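Local atomic coordinates of geranyl diphosphate synthase small subunit (Antirrhinum majus, PDB entry 3QKC), a protein that probably serves as the non-catalytic partner of geranyl diphosphate synthase, helping the large subunit join dimethylallyl and isopentenyl diphosphates into the C10 product. Residues K23-R28 with P36-T41; S15-Y20 with A69-V74; N86-D91 with F103-E108; P45-S50 with T182-G187; T4-Y9 with I249-G254. All coordinates share one frame; numbering follows the deposited sequence.

Contact 1 (K23-R28 with P36-T41); sequences KAIPIR and PMHHLT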
# COMPACT_ATOMS: atom_id res chain seq x y z
N LYS A 23 -8.99 -17.73 -4.04
CA LYS A 23 -10.29 -17.32 -3.55
C LYS A 23 -10.49 -15.79 -3.57
O LYS A 23 -11.62 -15.34 -3.67
CB LYS A 23 -10.49 -17.90 -2.14
CG LYS A 23 -10.70 -19.42 -2.16
CD LYS A 23 -10.48 -20.06 -0.80
CE LYS A 23 -10.87 -21.53 -0.82
NZ LYS A 23 -11.46 -21.96 0.48
N ALA A 24 -9.41 -15.01 -3.50
CA ALA A 24 -9.50 -13.55 -3.41
C ALA A 24 -9.34 -12.79 -4.73
O ALA A 24 -9.82 -11.66 -4.87
CB ALA A 24 -8.53 -13.03 -2.38
N ILE A 25 -8.64 -13.40 -5.70
CA ILE A 25 -8.27 -12.76 -6.96
C ILE A 25 -8.72 -13.59 -8.17
O ILE A 25 -7.96 -14.46 -8.66
CB ILE A 25 -6.75 -12.51 -7.07
CG1 ILE A 25 -6.20 -11.84 -5.82
CG2 ILE A 25 -6.43 -11.65 -8.32
CD1 ILE A 25 -4.69 -11.94 -5.69
N PRO A 26 -9.94 -13.33 -8.69
CA PRO A 26 -10.46 -14.14 -9.79
C PRO A 26 -9.72 -13.79 -11.07
O PRO A 26 -9.24 -12.65 -11.22
CB PRO A 26 -11.94 -13.72 -9.87
CG PRO A 26 -11.97 -12.33 -9.35
CD PRO A 26 -10.80 -12.17 -8.38
N ILE A 27 -9.61 -14.73 -11.99
CA ILE A 27 -8.99 -14.39 -13.26
C ILE A 27 -9.97 -13.46 -14.00
O ILE A 27 -9.64 -12.93 -15.06
CB ILE A 27 -8.49 -15.65 -14.05
CG1 ILE A 27 -7.75 -15.28 -15.34
CG2 ILE A 27 -9.63 -16.63 -14.33
CD1 ILE A 27 -6.39 -14.58 -15.14
N ARG A 28 -11.11 -13.21 -13.35
CA ARG A 28 -12.33 -12.59 -13.89
C ARG A 28 -12.11 -11.44 -14.84
O ARG A 28 -12.34 -10.27 -14.51
CB ARG A 28 -13.28 -12.19 -12.74
CG ARG A 28 -13.85 -10.76 -12.80
CD ARG A 28 -14.24 -10.23 -11.42
NE ARG A 28 -15.62 -10.57 -11.07
CZ ARG A 28 -15.97 -11.39 -10.09
NH1 ARG A 28 -17.26 -11.62 -9.87
NH2 ARG A 28 -15.06 -11.99 -9.33
N PRO A 36 -4.66 -8.79 -15.20
CA PRO A 36 -3.20 -8.71 -14.90
C PRO A 36 -2.85 -8.98 -13.43
O PRO A 36 -1.78 -9.51 -13.14
CB PRO A 36 -2.81 -7.28 -15.31
CG PRO A 36 -4.10 -6.52 -15.34
CD PRO A 36 -5.15 -7.53 -15.78
N MET A 37 -3.76 -8.66 -12.51
CA MET A 37 -3.53 -9.00 -11.08
C MET A 37 -3.46 -10.50 -10.81
O MET A 37 -2.57 -10.97 -10.11
CB MET A 37 -4.55 -8.33 -10.15
CG MET A 37 -4.24 -8.54 -8.66
SD MET A 37 -5.29 -7.61 -7.50
CE MET A 37 -5.66 -6.15 -8.51
N HIS A 38 -4.41 -11.26 -11.35
CA HIS A 38 -4.39 -12.70 -11.21
C HIS A 38 -3.16 -13.30 -11.89
O HIS A 38 -2.44 -14.11 -11.30
CB HIS A 38 -5.66 -13.32 -11.78
CG HIS A 38 -5.79 -14.78 -11.53
ND1 HIS A 38 -6.52 -15.29 -10.48
CD2 HIS A 38 -5.25 -15.85 -12.17
CE1 HIS A 38 -6.45 -16.61 -10.50
NE2 HIS A 38 -5.69 -16.97 -11.51
N HIS A 39 -2.90 -12.89 -13.12
CA HIS A 39 -1.76 -13.42 -13.83
C HIS A 39 -0.40 -13.19 -13.12
O HIS A 39 0.34 -14.14 -12.89
CB HIS A 39 -1.70 -12.90 -15.26
CG HIS A 39 -0.59 -13.49 -16.06
ND1 HIS A 39 0.57 -12.80 -16.35
CD2 HIS A 39 -0.44 -14.72 -16.60
CE1 HIS A 39 1.38 -13.58 -17.05
NE2 HIS A 39 0.80 -14.75 -17.21
N LEU A 40 -0.10 -11.95 -12.75
CA LEU A 40 1.22 -11.62 -12.19
C LEU A 40 1.47 -12.31 -10.85
O LEU A 40 2.56 -12.78 -10.60
CB LEU A 40 1.42 -10.12 -12.09
CG LEU A 40 1.32 -9.45 -13.47
CD1 LEU A 40 1.66 -7.97 -13.38
CD2 LEU A 40 2.24 -10.16 -14.45
N THR A 41 0.42 -12.41 -10.04
CA THR A 41 0.48 -13.04 -8.73
C THR A 41 0.92 -14.50 -8.79
O THR A 41 1.81 -14.92 -8.04
CB THR A 41 -0.87 -12.88 -7.99
OG1 THR A 41 -1.20 -11.49 -7.92
CG2 THR A 41 -0.85 -13.47 -6.58
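Part of the all-helical isoprenoid synthase fold, this contact joins the chain that follows helix 5-24 to the side of helix 34-43. Its one polar tie is a very short hydrogen bond of 2.5 Å from His38 ND1 to Ile25 O. The acceptor lies in the imidazole plane, so the ring's N-H is well aimed, although the ring nitrogen stands 27° out of the carbonyl plane. His38 reaches the loop because CG is anti to its backbone N (chi1 -173°). Ile27 then crosses the ring at about a right angle: CB sits over its centre, 3.8 Å from the centroid and 13° off the normal, a CH-pi contact, while CD1 comes within 3.4 Å of His38 CD2. The edge bond and the aliphatic group on a face together help to hold the tilt and rotation of the imidazole, which also meets the Phe42 ring. The buried Ile25 packs its CG2 3.8 Å from Met37 CG, and Met37 also packs on Ser150 of the second subunit. Ile25 continues onto Leu76 of helix 68-85 and Phe118 of helix 105-126, and Met37 onto Ile115, so loop and helix 34-43 both lean on that pair.

Contact 2 (S15-Y20 with A69-V74); sequences SDIESY and AAAAAV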
# COMPACT_ATOMS: atom_id res chain seq x y z
N SER A 15 0.92 -24.41 -0.94
CA SER A 15 -0.34 -24.77 -1.57
C SER A 15 -1.52 -24.08 -0.88
O SER A 15 -2.43 -23.59 -1.55
CB SER A 15 -0.52 -26.30 -1.59
OG SER A 15 -1.84 -26.68 -1.98
N ASP A 16 -1.50 -24.03 0.46
CA ASP A 16 -2.56 -23.37 1.21
C ASP A 16 -2.59 -21.87 0.93
O ASP A 16 -3.65 -21.27 0.79
CB ASP A 16 -2.41 -23.62 2.72
CG ASP A 16 -2.74 -25.04 3.13
OD1 ASP A 16 -3.65 -25.65 2.53
OD2 ASP A 16 -2.10 -25.55 4.06
N ILE A 17 -1.41 -21.26 0.85
CA ILE A 17 -1.31 -19.84 0.50
C ILE A 17 -1.89 -19.57 -0.89
O ILE A 17 -2.73 -18.67 -1.05
CB ILE A 17 0.13 -19.32 0.63
CG1 ILE A 17 0.54 -19.28 2.11
CG2 ILE A 17 0.25 -17.95 0.02
CD1 ILE A 17 2.05 -19.11 2.35
N GLU A 18 -1.46 -20.35 -1.89
CA GLU A 18 -1.95 -20.16 -3.26
C GLU A 18 -3.47 -20.33 -3.37
O GLU A 18 -4.13 -19.57 -4.09
CB GLU A 18 -1.23 -21.09 -4.24
CG GLU A 18 -1.38 -20.67 -5.69
CD GLU A 18 -0.63 -21.57 -6.67
OE1 GLU A 18 -0.84 -22.81 -6.64
OE2 GLU A 18 0.16 -21.03 -7.47
N SER A 19 -4.01 -21.32 -2.66
CA SER A 19 -5.46 -21.56 -2.64
C SER A 19 -6.21 -20.41 -1.96
O SER A 19 -7.32 -20.07 -2.35
CB SER A 19 -5.80 -22.88 -1.94
OG SER A 19 -5.54 -23.99 -2.80
N TYR A 20 -5.58 -19.83 -0.94
CA TYR A 20 -6.16 -18.70 -0.26
C TYR A 20 -6.23 -17.47 -1.18
O TYR A 20 -7.23 -16.76 -1.22
CB TYR A 20 -5.35 -18.37 1.00
CG TYR A 20 -5.91 -17.18 1.72
CD1 TYR A 20 -5.40 -15.91 1.49
CD2 TYR A 20 -6.99 -17.32 2.60
CE1 TYR A 20 -5.92 -14.81 2.13
CE2 TYR A 20 -7.51 -16.22 3.25
CZ TYR A 20 -6.97 -14.97 3.01
OH TYR A 20 -7.49 -13.87 3.65
N ALA A 69 -3.83 -14.88 5.78
CA ALA A 69 -3.93 -13.54 5.18
C ALA A 69 -2.60 -12.80 5.14
O ALA A 69 -2.24 -12.22 4.10
CB ALA A 69 -4.99 -12.70 5.91
N ALA A 70 -1.87 -12.83 6.25
CA ALA A 70 -0.53 -12.23 6.36
C ALA A 70 0.46 -12.87 5.37
O ALA A 70 1.19 -12.16 4.67
CB ALA A 70 -0.02 -12.39 7.76
N ALA A 71 0.48 -14.20 5.31
CA ALA A 71 1.38 -14.93 4.44
C ALA A 71 1.14 -14.57 2.99
O ALA A 71 2.08 -14.42 2.22
CB ALA A 71 1.23 -16.43 4.65
N ALA A 72 -0.14 -14.40 2.64
CA ALA A 72 -0.59 -14.03 1.30
C ALA A 72 -0.23 -12.58 1.00
O ALA A 72 0.18 -12.25 -0.13
CB ALA A 72 -2.10 -14.24 1.18
N ALA A 73 -0.40 -11.70 1.98
CA ALA A 73 0.01 -10.31 1.84
C ALA A 73 1.53 -10.22 1.60
O ALA A 73 1.99 -9.44 0.76
CB ALA A 73 -0.41 -9.48 3.06
N VAL A 74 2.30 -11.06 2.30
CA VAL A 74 3.76 -11.07 2.13
C VAL A 74 4.09 -11.42 0.68
O VAL A 74 4.92 -10.75 0.04
CB VAL A 74 4.44 -12.03 3.13
CG1 VAL A 74 5.90 -12.27 2.74
CG2 VAL A 74 4.33 -11.49 4.55
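Two helices of the isoprenoid synthase fold cross here almost perpendicularly: the axes of 15-20 and 69-74 approach to 9.4 Å at a signed angle of -84°. A crossing this steep confines the touch to a small patch, carried by Ile17 and Tyr20 against an alanine surface, and no hydrogen bond spans it. Ile17 extends its CG1 arm so that CD1 ends 3.6 Å from Ala71 CB. Tyr20, with CG anti to the backbone N (chi1 179°), lays its ring alongside helix 69-74. Ala69 N stands above one face of that ring, displaced toward the rim, and Tyr20 OH touches Ala69 CB at 3.6 Å. Nearer the ring's root, Tyr20 CD1 meets Ala72 CB at 3.7 Å from an oblique direction. A serine in place of Tyr20 would remove the ring that spans Ala69 and Ala72, and would probably leave Ile17 as the main link between the two helices. In the next shell, Met68 packs on both Ile17 and Tyr20, Asp16 is tied by a salt bridge to Arg64, and Ile17 also touches Ser50 of helix 48-59, while Met123 covers Ala69 and Ala70. The root of the aromatic side chain is set by its own helix, where Tyr20 N donates to Asp16 O at 3.0 Å.

Contact 3 (N86-D91 with F103-E108); sequences NLPLTD and FDPNIE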
# COMPACT_ATOMS: atom_id res chain seq x y z
N ASN A 86 11.00 -5.41 -12.70
CA ASN A 86 11.16 -5.92 -14.05
C ASN A 86 10.39 -5.07 -15.03
O ASN A 86 10.35 -5.38 -16.21
CB ASN A 86 10.71 -7.38 -14.12
CG ASN A 86 11.68 -8.32 -13.41
OD1 ASN A 86 12.67 -8.75 -14.00
ND2 ASN A 86 11.39 -8.64 -12.17
N LEU A 87 9.81 -3.99 -14.54
CA LEU A 87 9.06 -3.06 -15.36
C LEU A 87 9.95 -2.29 -16.37
O LEU A 87 10.86 -1.56 -15.97
CB LEU A 87 8.30 -2.10 -14.47
CG LEU A 87 7.47 -1.01 -15.13
CD1 LEU A 87 6.39 -1.66 -15.95
CD2 LEU A 87 6.85 -0.14 -14.03
N PRO A 88 9.69 -2.45 -17.68
CA PRO A 88 10.47 -1.69 -18.68
C PRO A 88 10.17 -0.19 -18.62
O PRO A 88 9.03 0.22 -18.83
CB PRO A 88 9.98 -2.27 -20.02
CG PRO A 88 9.37 -3.57 -19.69
CD PRO A 88 8.76 -3.39 -18.31
N LEU A 89 11.18 0.61 -18.33
CA LEU A 89 11.04 2.06 -18.32
C LEU A 89 11.57 2.67 -19.62
O LEU A 89 11.67 1.98 -20.64
CB LEU A 89 11.77 2.65 -17.10
CG LEU A 89 11.22 2.29 -15.71
CD1 LEU A 89 12.16 2.78 -14.64
CD2 LEU A 89 9.80 2.83 -15.51
N THR A 90 11.88 3.97 -19.58
CA THR A 90 12.56 4.66 -20.68
C THR A 90 13.78 3.86 -21.11
O THR A 90 13.91 3.52 -22.29
CB THR A 90 12.94 6.12 -20.28
OG1 THR A 90 12.04 7.03 -20.93
CG2 THR A 90 14.37 6.47 -20.66
N ASP A 91 14.64 3.54 -20.15
CA ASP A 91 15.87 2.80 -20.42
C ASP A 91 15.81 1.35 -19.92
O ASP A 91 16.78 0.83 -19.35
CB ASP A 91 17.07 3.55 -19.82
CG ASP A 91 16.91 3.82 -18.32
OD1 ASP A 91 15.79 3.66 -17.78
OD2 ASP A 91 17.92 4.19 -17.69
N PHE A 103 1.88 -8.63 -20.52
CA PHE A 103 1.18 -7.35 -20.55
C PHE A 103 2.14 -6.19 -20.80
O PHE A 103 3.33 -6.30 -20.53
CB PHE A 103 0.44 -7.12 -19.22
CG PHE A 103 -0.70 -8.07 -18.99
CD1 PHE A 103 -1.95 -7.83 -19.58
CD2 PHE A 103 -0.53 -9.20 -18.19
CE1 PHE A 103 -3.00 -8.71 -19.37
CE2 PHE A 103 -1.59 -10.10 -17.98
CZ PHE A 103 -2.82 -9.85 -18.56
N ASP A 104 1.59 -5.08 -21.28
CA ASP A 104 2.36 -3.86 -21.52
C ASP A 104 2.90 -3.22 -20.24
O ASP A 104 2.38 -3.48 -19.15
CB ASP A 104 1.53 -2.85 -22.32
CG ASP A 104 1.43 -3.21 -23.79
OD1 ASP A 104 2.19 -2.66 -24.62
OD2 ASP A 104 0.59 -4.07 -24.12
N PRO A 105 3.96 -2.39 -20.36
CA PRO A 105 4.50 -1.66 -19.21
C PRO A 105 3.45 -0.88 -18.41
O PRO A 105 3.42 -1.00 -17.18
CB PRO A 105 5.52 -0.72 -19.85
CG PRO A 105 6.08 -1.56 -20.97
CD PRO A 105 4.87 -2.30 -21.52
N ASN A 106 2.58 -0.12 -19.09
CA ASN A 106 1.60 0.71 -18.38
C ASN A 106 0.70 -0.12 -17.46
O ASN A 106 0.35 0.32 -16.37
CB ASN A 106 0.78 1.62 -19.33
CG ASN A 106 0.14 0.85 -20.49
OD1 ASN A 106 0.06 -0.37 -20.47
ND2 ASN A 106 -0.30 1.58 -21.51
N ILE A 107 0.33 -1.31 -17.94
CA ILE A 107 -0.51 -2.25 -17.21
C ILE A 107 0.20 -2.89 -16.03
O ILE A 107 -0.37 -3.06 -14.96
CB ILE A 107 -1.03 -3.36 -18.17
CG1 ILE A 107 -1.84 -2.77 -19.34
CG2 ILE A 107 -1.81 -4.45 -17.43
CD1 ILE A 107 -3.03 -1.95 -18.90
N GLU A 108 1.46 -3.26 -16.23
CA GLU A 108 2.27 -3.75 -15.13
C GLU A 108 2.44 -2.70 -14.03
O GLU A 108 2.48 -3.04 -12.85
CB GLU A 108 3.63 -4.26 -15.62
CG GLU A 108 3.54 -5.55 -16.41
CD GLU A 108 4.89 -5.98 -16.99
OE1 GLU A 108 5.83 -5.15 -17.00
OE2 GLU A 108 5.02 -7.14 -17.42
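The one flat group that takes part is the carboxylate of Glu108; beside it two puckered proline rings meet. Its OE1 lies 3.7 Å from both Pro88 CD and Leu87 CD1, while OE2 turns to His101, which hydrogen-bonds it through ND1. The Glu108 side chain crosses Pro88 at about a right angle, and so does Pro105, whose CG meets Pro88 CG at 4.1 Å while its CB lies 3.8 Å from Pro88 O. Leu87, whose CG is anti to the backbone N (chi1 179°), slides past Glu108 in the opposite direction and inserts CD1 between the two residues of the helix: it lies 3.3 Å from Pro105 O and 3.8 Å from Glu108 CB. No hydrogen bond joins the two segments, so they meet by packing alone; Leu89 O bonds instead to Thr90 OG1 of the second subunit. By family pattern, 86-91 probably covers most of the first aspartate-rich motif (DDxxxxD) of catalytic relatives, altered here so that of its aspartates only the last, Asp91, remains. Glu108 N donates to Asp104 O at 3.1 Å in the first turn of helix 105-126. The loop leaves helix 68-85 and rests on that turn, where Ile107 meets Pro36 of helix 34-43.

Contact 4 (P45-S50 with T182-G187); sequences PRTSAS and TLHACG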
# COMPACT_ATOMS: atom_id res chain seq x y z
N PRO A 45 7.79 -15.79 -9.31
CA PRO A 45 8.51 -16.73 -8.42
C PRO A 45 8.01 -16.55 -6.98
O PRO A 45 7.65 -15.45 -6.59
CB PRO A 45 9.97 -16.29 -8.53
CG PRO A 45 10.06 -15.53 -9.84
CD PRO A 45 8.71 -14.87 -10.00
N ARG A 46 7.95 -17.64 -6.23
CA ARG A 46 7.50 -17.57 -4.85
C ARG A 46 8.65 -17.03 -3.99
O ARG A 46 9.79 -16.99 -4.44
CB ARG A 46 6.98 -18.94 -4.36
CG ARG A 46 8.06 -19.98 -4.08
CD ARG A 46 7.69 -21.35 -4.72
NE ARG A 46 8.51 -22.49 -4.30
CZ ARG A 46 9.84 -22.56 -4.36
NH1 ARG A 46 10.56 -21.52 -4.77
NH2 ARG A 46 10.46 -23.67 -3.95
N THR A 47 8.34 -16.57 -2.78
CA THR A 47 9.39 -16.27 -1.82
C THR A 47 9.15 -17.09 -0.58
O THR A 47 8.00 -17.23 -0.15
CB THR A 47 9.47 -14.78 -1.42
OG1 THR A 47 10.29 -14.67 -0.24
CG2 THR A 47 8.07 -14.19 -1.11
N SER A 48 10.24 -17.63 -0.03
CA SER A 48 10.19 -18.41 1.21
C SER A 48 9.74 -17.60 2.43
O SER A 48 9.40 -18.18 3.47
CB SER A 48 11.55 -19.06 1.48
OG SER A 48 12.56 -18.09 1.55
N ALA A 49 9.75 -16.27 2.30
CA ALA A 49 9.22 -15.34 3.32
C ALA A 49 7.75 -15.59 3.64
O ALA A 49 7.34 -15.47 4.78
CB ALA A 49 9.43 -13.86 2.91
N SER A 50 6.97 -15.96 2.62
CA SER A 50 5.56 -16.34 2.80
C SER A 50 5.37 -17.60 3.63
O SER A 50 4.49 -17.65 4.51
CB SER A 50 4.86 -16.51 1.45
OG SER A 50 4.97 -15.33 0.71
N THR A 182 14.28 -7.95 4.80
CA THR A 182 13.13 -7.32 5.46
C THR A 182 11.86 -8.10 5.18
O THR A 182 11.00 -8.21 6.06
CB THR A 182 13.00 -5.82 5.07
OG1 THR A 182 14.25 -5.17 5.31
CG2 THR A 182 11.94 -5.14 5.93
N LEU A 183 11.75 -8.67 3.98
CA LEU A 183 10.56 -9.49 3.67
C LEU A 183 10.43 -10.69 4.60
O LEU A 183 9.35 -10.94 5.13
CB LEU A 183 10.54 -9.90 2.20
CG LEU A 183 9.22 -10.11 1.46
CD1 LEU A 183 8.15 -9.12 1.82
CD2 LEU A 183 9.49 -10.05 -0.03
N HIS A 184 11.52 -11.41 4.86
CA HIS A 184 11.46 -12.54 5.79
C HIS A 184 11.21 -12.09 7.25
O HIS A 184 10.42 -12.71 7.98
CB HIS A 184 12.73 -13.38 5.69
CG HIS A 184 12.81 -14.23 4.45
ND1 HIS A 184 12.97 -13.70 3.19
CD2 HIS A 184 12.76 -15.58 4.30
CE1 HIS A 184 13.01 -14.69 2.31
NE2 HIS A 184 12.90 -15.83 2.96
N ALA A 185 11.88 -11.01 7.66
CA ALA A 185 11.71 -10.44 8.99
C ALA A 185 10.23 -10.14 9.27
O ALA A 185 9.68 -10.56 10.29
CB ALA A 185 12.56 -9.17 9.13
N CYS A 186 9.59 -9.47 8.32
CA CYS A 186 8.17 -9.15 8.37
C CYS A 186 7.29 -10.39 8.41
O CYS A 186 6.36 -10.49 9.23
CB CYS A 186 7.80 -8.29 7.17
SG CYS A 186 6.02 -8.09 6.93
N GLY A 187 7.56 -11.33 7.52
CA GLY A 187 6.87 -12.60 7.54
C GLY A 187 6.93 -13.26 8.91
O GLY A 187 5.90 -13.65 9.46
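His184 carries most of this contact, and its torsions place the ring. CG is anti to the carbonyl carbon (chi1 -74°), which swings the imidazole along its helix and out over the N-terminus of helix 48-59. Ser48 OG meets His184 NE2 at 2.7 Å in the plane of the ring, a hydrogen bond in which either group could donate. The hydroxyl gets there by taking the crowded position between backbone N and carbonyl carbon (chi1 57°). Ala49 covers a face of the same ring: its CB stands 3.6 Å from the centroid, 13° off the normal, a CH-pi contact over the centre. Thr47, the N-cap, with OG1 anti to its own backbone N, accepts from Ala49 N at 3.1 Å, which helps fix the residue lying on the imidazole. Leu183 CG touches Ala49 CB at 4.0 Å. The backbones come very close, with Ala49 CA and His184 CA 4.4 Å apart, and at Gly187 a side-chain carbon would clash with Ala49 O. The other ring nitrogen, ND1, is hydrogen-bonded to Glu180 O one turn back, so the imidazole is gripped at both nitrogens. A leucine in place of His184 would lose both polar ties and the flat face under Ala49, and would probably loosen the start of helix 48-59. A capped helix start packed on helix 169-195 near the chain's centre belongs to the isoprenoid synthase core; 45-50 probably corresponds to the basic diphosphate-binding loop of catalytic relatives, its basic residues largely replaced here.

Contact 5 (T4-Y9 with I249-G254); sequences TRTQTY and IELIRG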
# COMPACT_ATOMS: atom_id res chain seq x y z
N THR A 4 10.63 -35.08 1.34
CA THR A 4 10.94 -35.24 2.76
C THR A 4 9.81 -34.62 3.57
O THR A 4 8.93 -33.98 3.00
CB THR A 4 12.30 -34.58 3.14
OG1 THR A 4 12.22 -33.15 2.99
CG2 THR A 4 13.44 -35.13 2.28
N ARG A 5 9.85 -34.80 4.88
CA ARG A 5 8.89 -34.17 5.79
C ARG A 5 8.94 -32.65 5.64
O ARG A 5 7.91 -31.99 5.53
CB ARG A 5 9.18 -34.58 7.25
CG ARG A 5 8.23 -34.01 8.30
CD ARG A 5 6.78 -34.39 8.02
NE ARG A 5 6.04 -34.72 9.24
CZ ARG A 5 5.40 -33.83 10.00
NH1 ARG A 5 5.39 -32.54 9.68
NH2 ARG A 5 4.76 -34.25 11.09
N THR A 6 10.15 -32.13 5.61
CA THR A 6 10.43 -30.72 5.45
C THR A 6 9.85 -30.15 4.14
O THR A 6 9.12 -29.16 4.18
CB THR A 6 11.94 -30.48 5.52
OG1 THR A 6 12.42 -30.94 6.79
CG2 THR A 6 12.28 -29.01 5.37
N GLN A 7 10.18 -30.77 3.01
CA GLN A 7 9.67 -30.34 1.69
C GLN A 7 8.15 -30.39 1.62
O GLN A 7 7.52 -29.43 1.18
CB GLN A 7 10.27 -31.18 0.56
CG GLN A 7 11.78 -30.96 0.33
CD GLN A 7 12.41 -31.95 -0.65
OE1 GLN A 7 11.91 -33.05 -0.84
NE2 GLN A 7 13.51 -31.54 -1.27
N THR A 8 7.57 -31.52 2.03
CA THR A 8 6.12 -31.68 2.12
C THR A 8 5.53 -30.55 2.95
O THR A 8 4.52 -29.96 2.57
CB THR A 8 5.75 -33.06 2.74
OG1 THR A 8 6.06 -34.10 1.80
CG2 THR A 8 4.25 -33.12 3.10
N TYR A 9 6.18 -30.23 4.07
CA TYR A 9 5.71 -29.16 4.95
C TYR A 9 5.75 -27.79 4.27
O TYR A 9 4.78 -27.03 4.35
CB TYR A 9 6.48 -29.17 6.28
CG TYR A 9 6.04 -28.10 7.26
CD1 TYR A 9 4.81 -28.18 7.91
CD2 TYR A 9 6.87 -27.01 7.53
CE1 TYR A 9 4.41 -27.19 8.81
CE2 TYR A 9 6.48 -26.02 8.44
CZ TYR A 9 5.25 -26.11 9.07
OH TYR A 9 4.87 -25.13 9.95
N ILE A 249 10.50 -26.31 15.03
CA ILE A 249 11.88 -25.83 14.99
C ILE A 249 12.72 -26.60 13.97
O ILE A 249 13.47 -26.00 13.21
CB ILE A 249 12.54 -25.84 16.41
CG1 ILE A 249 12.36 -24.46 17.07
CG2 ILE A 249 14.02 -26.24 16.35
CD1 ILE A 249 13.49 -24.03 18.01
N GLU A 250 12.57 -27.93 13.95
CA GLU A 250 13.33 -28.79 13.03
C GLU A 250 12.97 -28.58 11.57
O GLU A 250 13.84 -28.59 10.71
CB GLU A 250 13.19 -30.27 13.41
CG GLU A 250 14.38 -30.83 14.17
CD GLU A 250 14.80 -29.98 15.36
OE1 GLU A 250 13.94 -29.66 16.21
OE2 GLU A 250 16.00 -29.63 15.45
N LEU A 251 11.68 -28.39 11.30
CA LEU A 251 11.18 -28.17 9.95
C LEU A 251 11.61 -26.79 9.43
O LEU A 251 12.04 -26.66 8.27
CB LEU A 251 9.66 -28.33 9.89
CG LEU A 251 9.04 -29.70 10.25
CD1 LEU A 251 7.52 -29.60 10.34
CD2 LEU A 251 9.43 -30.79 9.27
N ILE A 252 11.51 -25.77 10.28
CA ILE A 252 12.00 -24.42 9.95
C ILE A 252 13.51 -24.43 9.67
O ILE A 252 13.96 -23.89 8.66
CB ILE A 252 11.60 -23.37 11.03
CG1 ILE A 252 10.08 -23.19 11.07
CG2 ILE A 252 12.27 -22.02 10.74
CD1 ILE A 252 9.55 -22.59 12.38
N ARG A 253 14.29 -25.06 10.55
CA ARG A 253 15.73 -25.25 10.32
C ARG A 253 15.99 -25.96 9.00
O ARG A 253 16.92 -25.60 8.25
CB ARG A 253 16.40 -26.00 11.47
CG ARG A 253 16.80 -25.10 12.64
CD ARG A 253 17.20 -25.92 13.87
NE ARG A 253 17.36 -25.05 15.04
CZ ARG A 253 17.49 -25.47 16.30
NH1 ARG A 253 17.47 -26.77 16.57
NH2 ARG A 253 17.62 -24.59 17.28
N GLY A 254 15.17 -26.96 8.71
CA GLY A 254 15.20 -27.66 7.43
C GLY A 254 14.91 -26.77 6.23
O GLY A 254 15.69 -26.73 5.29
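Apolar packing carries the contact, centred on Leu251. Its CD1 lies over a face of the Tyr9 ring, displaced toward the CG side, 3.8 Å from the centroid and 14° off the normal, a CH-pi contact with the side chains crossing at about a right angle. Its other methyl, CD2, touches Arg5 CG at 3.6 Å, where the arginine, bent at chi2 and chi3, crosses the leucine obliquely, with NH1 3.7 Å from Leu251 CD1. Beside it Thr6 slides past in the opposite direction, and its CG2 reaches Gly254 C at 3.6 Å. A side-chain carbon at Gly254 would come 2.8 Å from Thr6 CG2, so the glycine permits this closeness. Hydrogen bonds act within each segment and none crosses. Thr4 and Gln7 form a capping box: Gln7 N gives to Thr4 OG1 at 3.1 Å, and Thr4 N gives to Gln7 OE1 at 3.2 Å. Among charged groups, Arg253 and Glu250 make a weak salt bridge along one helix. The axes of 5-9 and 249-254 cross at -84°, 9.2 Å apart, joining the chain's two terminal helices. Helix 48-59 backs both, with Tyr9 packing on Ala55 and its OH bonded to Glu58, and Ile252 packing on Ala55 and Leu59.

Overall arrangement
Helix 5-24 supplies contacts 5 and 2, and the loop that leaves it supplies contact 1; contacts 1 and 5 lie about 29 Å apart, centre to centre. Contacts 2 and 4 are the buried pair. They touch mainly through Ser50, which meets Ile17, Ala71 and Val74, and through Val74 on Ala49; contact 4 lies about 2 Å from the chain's centre. Contacts 1, 3 and 5 are only partly buried, and 1 and 3 meet where Pro36 packs on Phe103 and Ile107. Chemistry varies with place: histidine hydrogen bonds tie a loop or helix start to a helix in contacts 1 and 4, whereas contacts 2 and 5, both steep helix crossings, and contact 3 rely on packing.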